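Local coordinates for protein ribokinase, putative (Burkholderia thailandensis, PDB 3B1N) that probably phosphorylates nucleosides with ATP as phosphate donor, as a PfkB-family nucleoside kinase that binds mizoribine beside ADP, at residues 14-19 against 105-110; 120-125 against 142-147; 127-132 against 153-158; 182-187 against 211-216; 233-238 against 268-273. All blocks are in the same frame, centred on the assembly; numbering follows the deposited sequence.

Interaction 1 (14-19 against 105-110); sequences IMTFEG and ITTDLD
Residues 14-16 and 105-107 run as neighbouring parallel strands, their axes 4.7 Å apart at closest approach and inclined by 20°, with Ile14 paired to Ile105, Met15 to Thr106 and Thr16 to Thr107. The backbone of Met15 is held twice: its N gives a hydrogen bond to Ile105 O at 2.7 Å, and its O receives Thr107 N. Phe17 N then donates to Thr107 O, and past the strand ends Leu109 N closes on Gly19 O at 2.9 Å. On one face Ile14 and Ile105 lie side by side and point the same way, CG1 of Ile14 4.1 Å from CD1 of Ile105. Thr107 has two conformers; in the one described here, with OG1 anti to the backbone N (chi1 171°), its methyl CG2 faces Ile14 CG2 at 3.8 Å and OG1 donates to Asp108 O. The pair belongs to the small four-stranded sheet that forms the lid of PfkB-type kinases. Ile105 touches the bound mizoribine, whereas on the other face Met15 and Thr106 pack on Ala116 and Ile114 of the second subunit. Met15 bends at chi3 (-80°), bringing CE back over the partner backbone, 3.6 Å from Ile105 N. Beyond the strands, Asp108 CB sits at the edge of the Phe17 ring, while the Asp108 carboxylate accepts from Phe21 N. Leu109 spreads over the turn, with CD1 3.4 Å from Gly19 N.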
# COMPACT_ATOMS: atom_id res chain seq x y z
N ILE B 14 -3.57 0.53 -8.68
CA ILE B 14 -2.40 1.35 -8.37
C ILE B 14 -2.84 2.65 -7.69
O ILE B 14 -3.67 3.43 -8.22
CB ILE B 14 -1.64 1.66 -9.64
CG1 ILE B 14 -1.11 0.34 -10.24
CG2 ILE B 14 -0.44 2.61 -9.32
CD1 ILE B 14 -0.73 0.46 -11.70
N MET B 15 -2.24 2.86 -6.53
CA MET B 15 -2.54 4.02 -5.72
C MET B 15 -1.27 4.84 -5.64
O MET B 15 -0.29 4.42 -5.00
CB MET B 15 -2.98 3.52 -4.36
CG MET B 15 -4.40 2.86 -4.42
SD MET B 15 -4.64 1.65 -3.13
CE MET B 15 -3.78 0.21 -3.84
N THR B 16 -1.30 5.97 -6.34
CA THR B 16 -0.14 6.83 -6.55
C THR B 16 -0.07 7.92 -5.49
O THR B 16 -0.91 8.83 -5.49
CB THR B 16 -0.22 7.60 -7.91
OG1 THR B 16 -0.40 6.68 -8.99
CG2 THR B 16 1.08 8.35 -8.15
N PHE B 17 0.90 7.81 -4.60
CA PHE B 17 1.13 8.93 -3.63
C PHE B 17 1.93 9.94 -4.38
O PHE B 17 3.05 9.64 -4.85
CB PHE B 17 1.87 8.47 -2.39
CG PHE B 17 2.29 9.60 -1.47
CD1 PHE B 17 1.29 10.35 -0.84
CD2 PHE B 17 3.64 9.86 -1.18
CE1 PHE B 17 1.63 11.38 -0.01
CE2 PHE B 17 3.98 10.93 -0.33
CZ PHE B 17 2.95 11.69 0.22
N GLU B 18 1.37 11.15 -4.47
CA GLU B 18 2.04 12.23 -5.24
C GLU B 18 3.07 12.90 -4.36
O GLU B 18 2.85 14.00 -3.83
CB GLU B 18 1.02 13.23 -5.78
CG GLU B 18 -0.01 12.59 -6.68
CD GLU B 18 0.54 12.07 -7.97
OE1 GLU B 18 1.63 12.52 -8.39
OE2 GLU B 18 -0.12 11.19 -8.58
N GLY B 19 4.19 12.24 -4.19
CA GLY B 19 5.23 12.66 -3.26
C GLY B 19 6.25 11.57 -3.13
O GLY B 19 6.29 10.66 -3.95
N ILE B 105 -1.20 -1.91 -5.29
CA ILE B 105 0.14 -1.30 -5.30
C ILE B 105 0.09 0.16 -4.85
O ILE B 105 -0.59 0.96 -5.46
CB ILE B 105 0.66 -1.35 -6.77
CG1 ILE B 105 0.61 -2.78 -7.30
CG2 ILE B 105 2.10 -0.70 -6.90
CD1 ILE B 105 1.00 -2.88 -8.84
N THR B 106 0.84 0.47 -3.78
CA THR B 106 1.01 1.88 -3.42
C THR B 106 2.37 2.40 -3.81
O THR B 106 3.38 1.82 -3.41
CB THR B 106 0.71 2.14 -1.99
OG1 THR B 106 -0.59 1.64 -1.70
CG2 THR B 106 0.85 3.68 -1.76
N THR B 107 2.39 3.39 -4.70
CA THR B 107 3.65 3.88 -5.22
C THR B 107 3.97 5.30 -4.70
O THR B 107 3.05 6.01 -4.28
CB THR B 107 3.68 3.78 -6.80
OG1 THR B 107 4.83 4.44 -7.30
CG2 THR B 107 2.41 4.35 -7.46
N ASP B 108 5.23 5.66 -4.72
CA ASP B 108 5.58 7.07 -4.65
C ASP B 108 6.28 7.44 -5.94
O ASP B 108 6.33 6.59 -6.86
CB ASP B 108 6.38 7.46 -3.39
CG ASP B 108 7.84 7.02 -3.42
OD1 ASP B 108 8.32 6.42 -4.42
OD2 ASP B 108 8.54 7.29 -2.45
N LEU B 109 6.81 8.65 -6.01
CA LEU B 109 7.38 9.16 -7.27
C LEU B 109 8.80 8.66 -7.49
O LEU B 109 9.21 8.59 -8.66
CB LEU B 109 7.24 10.68 -7.38
CG LEU B 109 5.77 11.14 -7.34
CD1 LEU B 109 5.63 12.70 -7.29
CD2 LEU B 109 4.77 10.50 -8.35
N ASP B 110 9.49 8.27 -6.41
CA ASP B 110 10.86 7.69 -6.42
C ASP B 110 10.87 6.25 -6.88
O ASP B 110 11.93 5.59 -6.87
CB ASP B 110 11.42 7.66 -5.01
CG ASP B 110 12.12 8.93 -4.62
OD1 ASP B 110 12.09 9.89 -5.42
OD2 ASP B 110 12.74 8.93 -3.52

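Interaction 2 (120-125 against 142-147); sequences GAMMQS and GPDGFQ. With MZR (5-hydroxy-1-(beta-D-ribofuranosyl)-1H-imidazole-4-carboxamide), chain F.
Asp144, Met122 and Ser125 carry this buried contact, in which a 3-10 turn is set against the residues leading into helix 146-158. The carboxylate of Asp144 swings toward the turn, its CG anti to the backbone N (chi1 -150°), and OD1 becomes the meeting point. Ser125 OG lies 3.0 Å from Asp144 OD1 in a weak and uncertain hydrogen bond, since the serine proton could turn to a different acceptor. The same oxygen also receives a weak bond from Gly145 N, at 2.9 Å and bent to 138°. Ser125 CB comes almost as near, 3.1 Å from Asp144 OD1, so the serine meets the carboxylate with its methylene as well as its hydroxyl. Gly145 is the N-cap residue of helix 146-158, the helix that follows strand 138-141 of the large Rossmann-like sheet of the ribokinase fold. Its backbone lies directly against the turn, N 3.5 Å from Ser125 OG. Met122 crosses Asp144 at a slant: its CG is 3.4 Å from Asp144 OD1, and SD is 3.7 Å from Gly145 N. A bend at chi3 (84°) lays CE against the Asp144-Gly145 backbone, on the side of the nucleoside, 4.0 Å from N1 of the mizoribine carboxamide. Pro143 approaches this nitrogen too, through CB at 3.8 Å. The ligand is hydrogen-bonded to other residues, among them Ser8, which Met122 also touches, and Asp12.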
# COMPACT_ATOMS: atom_id res chain seq x y z
N GLY B 120 -4.33 -15.67 -6.16
CA GLY B 120 -5.34 -16.32 -6.99
C GLY B 120 -4.70 -17.40 -7.86
O GLY B 120 -3.89 -18.23 -7.40
N ALA B 121 -5.04 -17.36 -9.13
CA ALA B 121 -4.58 -18.37 -10.10
C ALA B 121 -3.06 -18.45 -10.21
O ALA B 121 -2.52 -19.49 -10.59
CB ALA B 121 -5.19 -18.08 -11.45
N MET B 122 -2.34 -17.39 -9.86
CA MET B 122 -0.91 -17.46 -9.86
C MET B 122 -0.31 -18.55 -8.97
O MET B 122 0.79 -19.05 -9.24
CB MET B 122 -0.31 -16.07 -9.54
CG MET B 122 1.23 -16.02 -9.72
SD MET B 122 2.00 -14.51 -9.06
CE MET B 122 2.18 -14.91 -7.32
N MET B 123 -1.06 -18.94 -7.93
CA MET B 123 -0.59 -19.99 -7.01
C MET B 123 -0.32 -21.30 -7.74
O MET B 123 0.47 -22.12 -7.27
CB MET B 123 -1.60 -20.25 -5.89
CG MET B 123 -1.82 -19.13 -5.00
SD MET B 123 -2.64 -19.69 -3.46
CE MET B 123 -2.93 -21.45 -3.78
N GLN B 124 -0.98 -21.48 -8.89
CA GLN B 124 -0.85 -22.75 -9.68
C GLN B 124 0.04 -22.57 -10.90
O GLN B 124 -0.03 -23.39 -11.82
CB GLN B 124 -2.21 -23.29 -10.15
CG GLN B 124 -3.32 -23.24 -9.08
CD GLN B 124 -2.94 -23.94 -7.82
OE1 GLN B 124 -2.18 -24.89 -7.83
NE2 GLN B 124 -3.47 -23.44 -6.68
N SER B 125 0.87 -21.51 -10.94
CA SER B 125 1.68 -21.24 -12.16
C SER B 125 2.60 -22.38 -12.59
O SER B 125 2.90 -22.49 -13.77
CB SER B 125 2.47 -19.94 -12.00
OG SER B 125 3.53 -20.05 -11.06
N GLY B 142 10.32 -14.24 -14.34
CA GLY B 142 10.11 -13.15 -13.44
C GLY B 142 9.23 -13.55 -12.28
O GLY B 142 8.88 -14.74 -12.14
N PRO B 143 8.81 -12.58 -11.46
CA PRO B 143 8.07 -12.88 -10.25
C PRO B 143 6.79 -13.63 -10.59
O PRO B 143 6.09 -13.30 -11.56
CB PRO B 143 7.73 -11.50 -9.70
CG PRO B 143 8.93 -10.67 -10.11
CD PRO B 143 9.18 -11.16 -11.54
N ASP B 144 6.48 -14.61 -9.76
CA ASP B 144 5.44 -15.60 -10.08
C ASP B 144 5.24 -16.44 -8.84
O ASP B 144 5.89 -16.21 -7.83
CB ASP B 144 5.96 -16.51 -11.22
CG ASP B 144 4.88 -17.06 -12.12
OD1 ASP B 144 3.70 -17.12 -11.78
OD2 ASP B 144 5.26 -17.42 -13.26
N GLY B 145 4.34 -17.39 -8.92
CA GLY B 145 4.29 -18.42 -7.87
C GLY B 145 5.66 -19.04 -7.67
O GLY B 145 6.41 -19.26 -8.62
N PHE B 146 6.03 -19.25 -6.40
CA PHE B 146 7.39 -19.64 -6.10
C PHE B 146 7.78 -20.95 -6.77
O PHE B 146 8.83 -21.05 -7.42
CB PHE B 146 7.61 -19.75 -4.57
CG PHE B 146 9.01 -20.22 -4.20
CD1 PHE B 146 10.14 -19.44 -4.50
CD2 PHE B 146 9.19 -21.45 -3.58
CE1 PHE B 146 11.45 -19.86 -4.16
CE2 PHE B 146 10.51 -21.90 -3.26
CZ PHE B 146 11.63 -21.11 -3.56
N GLN B 147 6.91 -21.95 -6.67
CA GLN B 147 7.24 -23.22 -7.29
C GLN B 147 7.43 -23.05 -8.81
O GLN B 147 8.34 -23.65 -9.41
CB GLN B 147 6.17 -24.29 -6.94
CG GLN B 147 6.39 -25.65 -7.54
CD GLN B 147 5.33 -26.67 -7.15
OE1 GLN B 147 4.44 -26.39 -6.34
NE2 GLN B 147 5.41 -27.86 -7.74
N1 MZR F . 4.63 -11.80 -7.57
O3 MZR F . 4.03 -10.25 -9.81
C4 MZR F . 3.95 -9.26 -8.80
C5 MZR F . 4.19 -9.48 -7.39
C6 MZR F . 4.51 -10.76 -6.76
O6 MZR F . 4.63 -10.74 -5.52
N7 MZR F . 4.00 -8.24 -6.85
C8 MZR F . 3.70 -7.38 -7.85
N9 MZR F . 3.66 -8.00 -9.07
C1' MZR F . 3.42 -7.37 -10.38
C2' MZR F . 2.24 -6.43 -10.49
O2' MZR F . 1.14 -7.21 -10.96
C3' MZR F . 2.77 -5.34 -11.46
O3' MZR F . 2.08 -5.20 -12.70
C4' MZR F . 4.21 -5.72 -11.70
O4' MZR F . 4.54 -6.51 -10.57
C5' MZR F . 5.10 -4.49 -11.76
O5' MZR F . 6.44 -4.98 -12.03

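Interaction 3 (127-132 against 153-158)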
# COMPACT_ATOMS: atom_id res chain seq x y z
N VAL B 127 1.82 -25.32 -13.11
CA VAL B 127 1.15 -26.25 -14.05
C VAL B 127 1.66 -26.09 -15.49
O VAL B 127 1.58 -27.04 -16.29
CB VAL B 127 -0.39 -26.23 -14.05
CG1 VAL B 127 -0.88 -26.60 -12.61
CG2 VAL B 127 -0.93 -24.92 -14.50
N ASN B 128 2.22 -24.91 -15.80
CA ASN B 128 2.89 -24.74 -17.11
C ASN B 128 4.36 -25.08 -16.97
O ASN B 128 5.05 -24.68 -16.02
CB ASN B 128 2.82 -23.27 -17.57
CG ASN B 128 1.44 -22.82 -18.07
OD1 ASN B 128 1.02 -21.66 -17.79
ND2 ASN B 128 0.77 -23.64 -18.86
N HIS B 129 4.89 -25.77 -17.97
CA HIS B 129 6.29 -26.18 -17.92
C HIS B 129 7.08 -25.53 -19.03
O HIS B 129 6.80 -25.76 -20.20
CB HIS B 129 6.38 -27.72 -17.97
CG HIS B 129 5.93 -28.36 -16.69
ND1 HIS B 129 6.82 -28.82 -15.74
CD2 HIS B 129 4.70 -28.47 -16.14
CE1 HIS B 129 6.15 -29.29 -14.70
NE2 HIS B 129 4.86 -29.08 -14.92
N ALA B 130 8.04 -24.69 -18.65
CA ALA B 130 8.77 -23.87 -19.63
C ALA B 130 9.63 -24.70 -20.58
O ALA B 130 9.84 -24.30 -21.73
CB ALA B 130 9.62 -22.83 -18.89
N GLY B 131 10.09 -25.86 -20.09
CA GLY B 131 11.00 -26.72 -20.87
C GLY B 131 10.22 -27.42 -21.98
O GLY B 131 10.80 -28.02 -22.90
N GLU B 132 8.91 -27.31 -21.93
CA GLU B 132 8.08 -27.89 -22.99
C GLU B 132 7.65 -26.93 -24.10
O GLU B 132 6.99 -27.33 -25.07
CB GLU B 132 6.87 -28.61 -22.38
CG GLU B 132 7.23 -29.79 -21.52
CD GLU B 132 6.06 -30.29 -20.63
OE1 GLU B 132 4.89 -29.90 -20.85
OE2 GLU B 132 6.36 -31.04 -19.67
N THR B 153 13.13 -22.03 -14.00
CA THR B 153 14.58 -21.88 -14.08
C THR B 153 15.28 -23.21 -14.33
O THR B 153 16.18 -23.26 -15.17
CB THR B 153 15.20 -21.14 -12.90
OG1 THR B 153 15.08 -21.90 -11.71
CG2 THR B 153 14.48 -19.84 -12.72
N GLU B 154 14.85 -24.24 -13.59
CA GLU B 154 15.42 -25.57 -13.80
C GLU B 154 15.19 -26.06 -15.22
O GLU B 154 16.12 -26.56 -15.87
CB GLU B 154 14.86 -26.57 -12.75
CG GLU B 154 15.31 -26.27 -11.31
CD GLU B 154 16.78 -26.64 -11.05
OE1 GLU B 154 17.40 -27.37 -11.88
OE2 GLU B 154 17.31 -26.22 -10.01
N GLU B 155 13.98 -25.92 -15.71
CA GLU B 155 13.60 -26.45 -17.01
C GLU B 155 14.24 -25.69 -18.15
O GLU B 155 14.70 -26.28 -19.12
CB GLU B 155 12.11 -26.46 -17.15
CG GLU B 155 11.49 -27.53 -16.24
CD GLU B 155 10.03 -27.68 -16.42
OE1 GLU B 155 9.50 -26.99 -17.31
OE2 GLU B 155 9.41 -28.48 -15.65
N LEU B 156 14.30 -24.37 -18.05
CA LEU B 156 14.93 -23.64 -19.13
C LEU B 156 16.42 -23.97 -19.22
O LEU B 156 16.98 -24.07 -20.33
CB LEU B 156 14.68 -22.12 -19.00
CG LEU B 156 13.24 -21.71 -19.29
CD1 LEU B 156 13.03 -20.32 -18.67
CD2 LEU B 156 12.94 -21.67 -20.80
N ALA B 157 17.08 -24.12 -18.07
CA ALA B 157 18.53 -24.38 -18.02
C ALA B 157 18.78 -25.76 -18.60
O ALA B 157 19.76 -25.96 -19.30
CB ALA B 157 19.05 -24.31 -16.59
N GLN B 158 17.88 -26.69 -18.34
CA GLN B 158 18.13 -28.04 -18.80
C GLN B 158 17.84 -28.16 -20.31
O GLN B 158 18.52 -28.91 -21.02
CB GLN B 158 17.39 -29.01 -17.90
CG GLN B 158 16.03 -29.36 -18.31
CD GLN B 158 16.01 -30.79 -18.79
OE1 GLN B 158 16.43 -31.69 -18.06
NE2 GLN B 158 15.56 -31.00 -20.03
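His129 and Glu155 meet through a short, nearly straight hydrogen bond, His129 ND1 to Glu155 OE2 at 2.6 Å with an N-H...O angle of 165°. The oxygen uses its syn lone pair and lies at the edge of the imidazole, in its plane; ring and carboxylate are nearly coplanar. The other oxygen turns to the backbone: Gly131 N donates to Glu155 OE1 at 3.1 Å, reaching it on the anti side and 21° out of the carboxylate plane. Ala130 N is equally near, but its angle is too poor for a bond. Glu155 reaches this place by being extended beyond CG (chi2 -175°), which carries the carboxylate out from helix 146-158 to the start of the 3-10 turn 130-132. Beside it, Ala130 CB rests 3.8 Å from Leu156 CG. Leu156 continues inward onto Ala139 and Val141 of strand 138-141, and Ala130 packs on Met67, so the pair joins the helix and the connecting loop to the large sheet. Gripped through both oxygens, the carboxylate has its rotation fixed, and its negative charge would probably favour the protonated, positively charged form of His129.

Interaction 4 (182-187 against 211-216); sequences SIELAT and ASRVQA. With NA (sodium ion), chain H.
Val214 lays its CG1 methyl against the end of helix 176-185, 3.6 Å from Ala186 O and within loose apolar reach of Ile183 CG2 and Ala186 CB. Its chi1 of -71° places CG1 beside the backbone N, toward the bound sodium ion, which lies 3.7 Å from that methyl. The ion itself is gripped by main-chain oxygens from both segments: Ile183 O, Glu184 O and Ala186 O, with Ala186 O at 2.3 Å, and Arg213 O, the shortest at 2.2 Å. A water at 2.5 Å from the sodium ion is the fifth ligand. The arrangement is a sodium site built from main-chain carbonyls at the C-terminus of one helix and in the loop after another, where a type I turn from Ala211 to Val214 leads out of helix 207-211. The ion probably offsets the repulsion between the converging carbonyls, Ile183 O and Arg213 O being 3.5 Å apart. The site joins the two connections that lead into neighbouring parallel strands, 188-192 and 216-220. Gln215 N donates to Thr187 O at 2.8 Å as these strands begin. There the Gln215 side chain runs beside Thr187, pointing the same way, and CG2 of the threonine touches CD of the amide at 3.6 Å, while Thr187 OG1 is bonded to Phe163 N. On the outer side Glu184 CG sits at the edge of the Arg213 guanidinium; their charged ends are beyond salt-bridge distance, and the arginine bonds to Glu209 O and makes a cation-pi contact with Trp205.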
# COMPACT_ATOMS: atom_id res chain seq x y z
N SER B 182 19.49 -20.74 -8.53
CA SER B 182 18.82 -20.08 -9.67
C SER B 182 19.77 -19.20 -10.47
O SER B 182 19.70 -19.18 -11.70
CB SER B 182 17.61 -19.29 -9.14
OG SER B 182 16.67 -20.17 -8.58
N ILE B 183 20.64 -18.48 -9.76
CA ILE B 183 21.64 -17.62 -10.37
C ILE B 183 22.70 -18.44 -11.11
O ILE B 183 23.10 -18.06 -12.23
CB ILE B 183 22.29 -16.72 -9.31
CG1 ILE B 183 21.26 -15.70 -8.79
CG2 ILE B 183 23.52 -16.01 -9.87
CD1 ILE B 183 21.66 -15.05 -7.45
N GLU B 184 23.13 -19.56 -10.51
CA GLU B 184 24.02 -20.49 -11.24
C GLU B 184 23.42 -20.91 -12.61
O GLU B 184 24.08 -20.81 -13.65
CB GLU B 184 24.38 -21.73 -10.38
CG GLU B 184 25.43 -21.43 -9.27
CD GLU B 184 25.34 -22.40 -8.09
OE1 GLU B 184 26.07 -22.19 -7.07
OE2 GLU B 184 24.54 -23.37 -8.19
N LEU B 185 22.15 -21.28 -12.64
CA LEU B 185 21.47 -21.69 -13.86
C LEU B 185 21.22 -20.55 -14.85
O LEU B 185 21.19 -20.77 -16.06
CB LEU B 185 20.13 -22.33 -13.51
CG LEU B 185 20.15 -23.62 -12.65
CD1 LEU B 185 18.73 -24.01 -12.32
CD2 LEU B 185 20.92 -24.79 -13.32
N ALA B 186 20.98 -19.34 -14.34
CA ALA B 186 20.55 -18.23 -15.20
C ALA B 186 21.63 -17.78 -16.18
O ALA B 186 22.81 -17.77 -15.84
CB ALA B 186 20.13 -17.03 -14.33
N THR B 187 21.23 -17.31 -17.36
CA THR B 187 22.18 -16.69 -18.30
C THR B 187 22.42 -15.23 -17.93
O THR B 187 23.52 -14.72 -18.04
CB THR B 187 21.64 -16.72 -19.73
OG1 THR B 187 20.99 -17.98 -20.00
CG2 THR B 187 22.77 -16.39 -20.72
N ALA B 211 28.19 -11.69 -10.62
CA ALA B 211 28.57 -11.34 -11.97
C ALA B 211 29.42 -12.45 -12.59
O ALA B 211 29.36 -12.68 -13.80
CB ALA B 211 29.36 -10.03 -11.96
N SER B 212 30.19 -13.15 -11.76
CA SER B 212 31.01 -14.25 -12.27
C SER B 212 30.18 -15.47 -12.67
O SER B 212 30.68 -16.31 -13.41
CB SER B 212 32.10 -14.64 -11.27
OG SER B 212 31.57 -15.40 -10.20
N ARG B 213 28.93 -15.55 -12.22
CA ARG B 213 28.06 -16.71 -12.50
C ARG B 213 27.01 -16.51 -13.59
O ARG B 213 26.18 -17.41 -13.83
CB ARG B 213 27.43 -17.20 -11.20
CG ARG B 213 28.49 -17.61 -10.15
CD ARG B 213 27.80 -17.96 -8.87
NE ARG B 213 28.64 -18.74 -7.96
CZ ARG B 213 29.65 -18.26 -7.25
NH1 ARG B 213 30.32 -19.07 -6.44
NH2 ARG B 213 30.02 -16.98 -7.35
N VAL B 214 27.03 -15.34 -14.23
CA VAL B 214 26.13 -15.03 -15.33
C VAL B 214 26.87 -14.33 -16.45
O VAL B 214 27.99 -13.82 -16.26
CB VAL B 214 24.95 -14.10 -14.87
CG1 VAL B 214 23.95 -14.88 -13.96
CG2 VAL B 214 25.48 -12.80 -14.19
N GLN B 215 26.26 -14.29 -17.62
CA GLN B 215 26.80 -13.51 -18.73
C GLN B 215 26.65 -12.00 -18.53
O GLN B 215 27.50 -11.22 -19.00
CB GLN B 215 26.21 -13.96 -20.06
CG GLN B 215 26.68 -15.37 -20.44
CD GLN B 215 26.16 -15.82 -21.79
OE1 GLN B 215 25.79 -14.99 -22.64
NE2 GLN B 215 26.13 -17.16 -22.01
N ALA B 216 25.55 -11.57 -17.88
CA ALA B 216 25.41 -10.14 -17.60
C ALA B 216 24.58 -9.99 -16.34
O ALA B 216 23.65 -10.78 -16.12
CB ALA B 216 24.74 -9.37 -18.76
NA NA H . 24.33 -18.54 -14.28
O HOH W 1 25.60 -19.41 -16.22

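Interaction 5 (233-238 against 268-273)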
# COMPACT_ATOMS: atom_id res chain seq x y z
N GLY B 233 33.49 -5.63 -19.39
CA GLY B 233 33.32 -4.27 -18.89
C GLY B 233 31.95 -4.07 -18.30
O GLY B 233 31.18 -5.03 -18.16
N THR B 234 31.69 -2.83 -17.91
CA THR B 234 30.39 -2.42 -17.42
C THR B 234 29.88 -1.23 -18.23
O THR B 234 30.56 -0.21 -18.39
CB THR B 234 30.46 -2.03 -15.93
OG1 THR B 234 30.94 -3.15 -15.16
CG2 THR B 234 29.07 -1.58 -15.40
N GLU B 235 28.67 -1.38 -18.76
CA GLU B 235 27.98 -0.31 -19.47
C GLU B 235 27.26 0.52 -18.43
O GLU B 235 26.50 -0.03 -17.62
CB GLU B 235 26.94 -0.90 -20.43
CG GLU B 235 27.49 -1.90 -21.41
CD GLU B 235 28.68 -1.36 -22.15
OE1 GLU B 235 28.64 -0.20 -22.64
OE2 GLU B 235 29.69 -2.10 -22.19
N GLN B 236 27.52 1.82 -18.43
CA GLN B 236 26.73 2.75 -17.66
C GLN B 236 25.65 3.27 -18.60
O GLN B 236 25.91 4.06 -19.53
CB GLN B 236 27.59 3.91 -17.18
CG GLN B 236 28.78 3.49 -16.30
CD GLN B 236 28.35 2.99 -14.93
OE1 GLN B 236 28.99 2.10 -14.35
NE2 GLN B 236 27.26 3.53 -14.41
N ILE B 237 24.41 2.84 -18.38
CA ILE B 237 23.34 3.18 -19.28
C ILE B 237 22.64 4.42 -18.74
O ILE B 237 22.16 4.40 -17.59
CB ILE B 237 22.29 2.03 -19.31
CG1 ILE B 237 22.93 0.67 -19.68
CG2 ILE B 237 21.08 2.40 -20.24
CD1 ILE B 237 23.62 0.69 -21.09
N PRO B 238 22.55 5.48 -19.54
CA PRO B 238 21.85 6.68 -19.04
C PRO B 238 20.36 6.50 -19.04
O PRO B 238 19.82 5.80 -19.91
CB PRO B 238 22.21 7.77 -20.06
CG PRO B 238 22.83 7.06 -21.23
CD PRO B 238 23.10 5.63 -20.90
N ASP B 268 24.46 -4.72 -29.23
CA ASP B 268 25.46 -4.68 -28.20
C ASP B 268 24.84 -4.25 -26.86
O ASP B 268 23.69 -3.75 -26.85
CB ASP B 268 26.70 -3.87 -28.59
CG ASP B 268 26.41 -2.44 -28.91
OD1 ASP B 268 25.41 -1.89 -28.43
OD2 ASP B 268 27.21 -1.80 -29.66
N TRP B 269 25.53 -4.51 -25.77
CA TRP B 269 24.94 -4.19 -24.45
C TRP B 269 24.65 -2.72 -24.31
O TRP B 269 23.62 -2.33 -23.74
CB TRP B 269 25.85 -4.64 -23.30
CG TRP B 269 25.77 -6.12 -23.07
CD1 TRP B 269 26.80 -7.01 -23.15
CD2 TRP B 269 24.61 -6.87 -22.75
NE1 TRP B 269 26.36 -8.29 -22.88
CE2 TRP B 269 25.02 -8.23 -22.59
CE3 TRP B 269 23.28 -6.54 -22.53
CZ2 TRP B 269 24.11 -9.26 -22.27
CZ3 TRP B 269 22.39 -7.55 -22.18
CH2 TRP B 269 22.81 -8.90 -22.07
N ALA B 270 25.52 -1.87 -24.83
CA ALA B 270 25.30 -0.43 -24.78
C ALA B 270 23.97 -0.03 -25.41
O ALA B 270 23.20 0.83 -24.92
CB ALA B 270 26.46 0.32 -25.52
N THR B 271 23.68 -0.66 -26.54
CA THR B 271 22.48 -0.34 -27.29
C THR B 271 21.23 -1.03 -26.72
O THR B 271 20.15 -0.45 -26.67
CB THR B 271 22.65 -0.66 -28.80
OG1 THR B 271 23.81 0.06 -29.25
CG2 THR B 271 21.46 -0.21 -29.62
N ALA B 272 21.38 -2.29 -26.33
CA ALA B 272 20.25 -3.02 -25.73
C ALA B 272 19.85 -2.27 -24.47
O ALA B 272 18.66 -2.10 -24.20
CB ALA B 272 20.65 -4.44 -25.37
N GLY B 273 20.85 -1.86 -23.70
CA GLY B 273 20.58 -1.10 -22.45
C GLY B 273 19.87 0.20 -22.75
O GLY B 273 18.94 0.56 -22.02
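Van der Waals contacts of the Ile237 side chain with the helix backbone come first where strand 233-237 meets the first turn of helix 269-284, at an axis separation of 8.6 Å and an angle of 31°. Its CG2 lies 3.3 Å from Gly273 O, and CD1 comes 3.8 Å from Gly273 CA, close to Ala270 O as well. Gly273, without a side chain, is thus met directly on its backbone. The second group involves the aliphatic part of Glu235, whose CG lies 3.7 Å from Trp269 CB, the two side chains crossing at about a right angle. A bend at chi2 (-52°) directs CD to the helix start, where OE1 faces Ala270 CB at 3.6 Å, while OE2 accepts from His230. Strand 233-237 is the outermost strand of the large sheet of this ribokinase fold, and the helix packs over one face of the sheet there; Ile237 reaches Ser277, a residue of the ADP pocket, on the same helix. No hydrogen bond joins the two segments, and the polar work is done within the helix end. Asp268 is the N-cap: its OD1 takes Thr271 N at 2.8 Å and, on the syn side, Thr271 OG1 at 2.7 Å.

How the interactions relate
Two of the contacts border the nucleoside: interaction 1 through Ile105 of the lid and interaction 2 through Met122 and Pro143 of the large domain, their centres about 25 Å apart. Interactions 2 and 3 adjoin in sequence and share helix 146-158, at its start and toward its end, with centres about 14 Å apart, but do not otherwise touch. Interaction 3 touches interaction 4, where Leu185 packs on Glu154 and Ala157, and interaction 4 in turn meets interaction 5 by Ala216 CB lying 3.6 Å from Trp269 CZ2. The touching series 3, 4 and 5 thus runs past the sodium site to the nucleotide side, where the Ile237 side chain is about 6 Å from bound ADP.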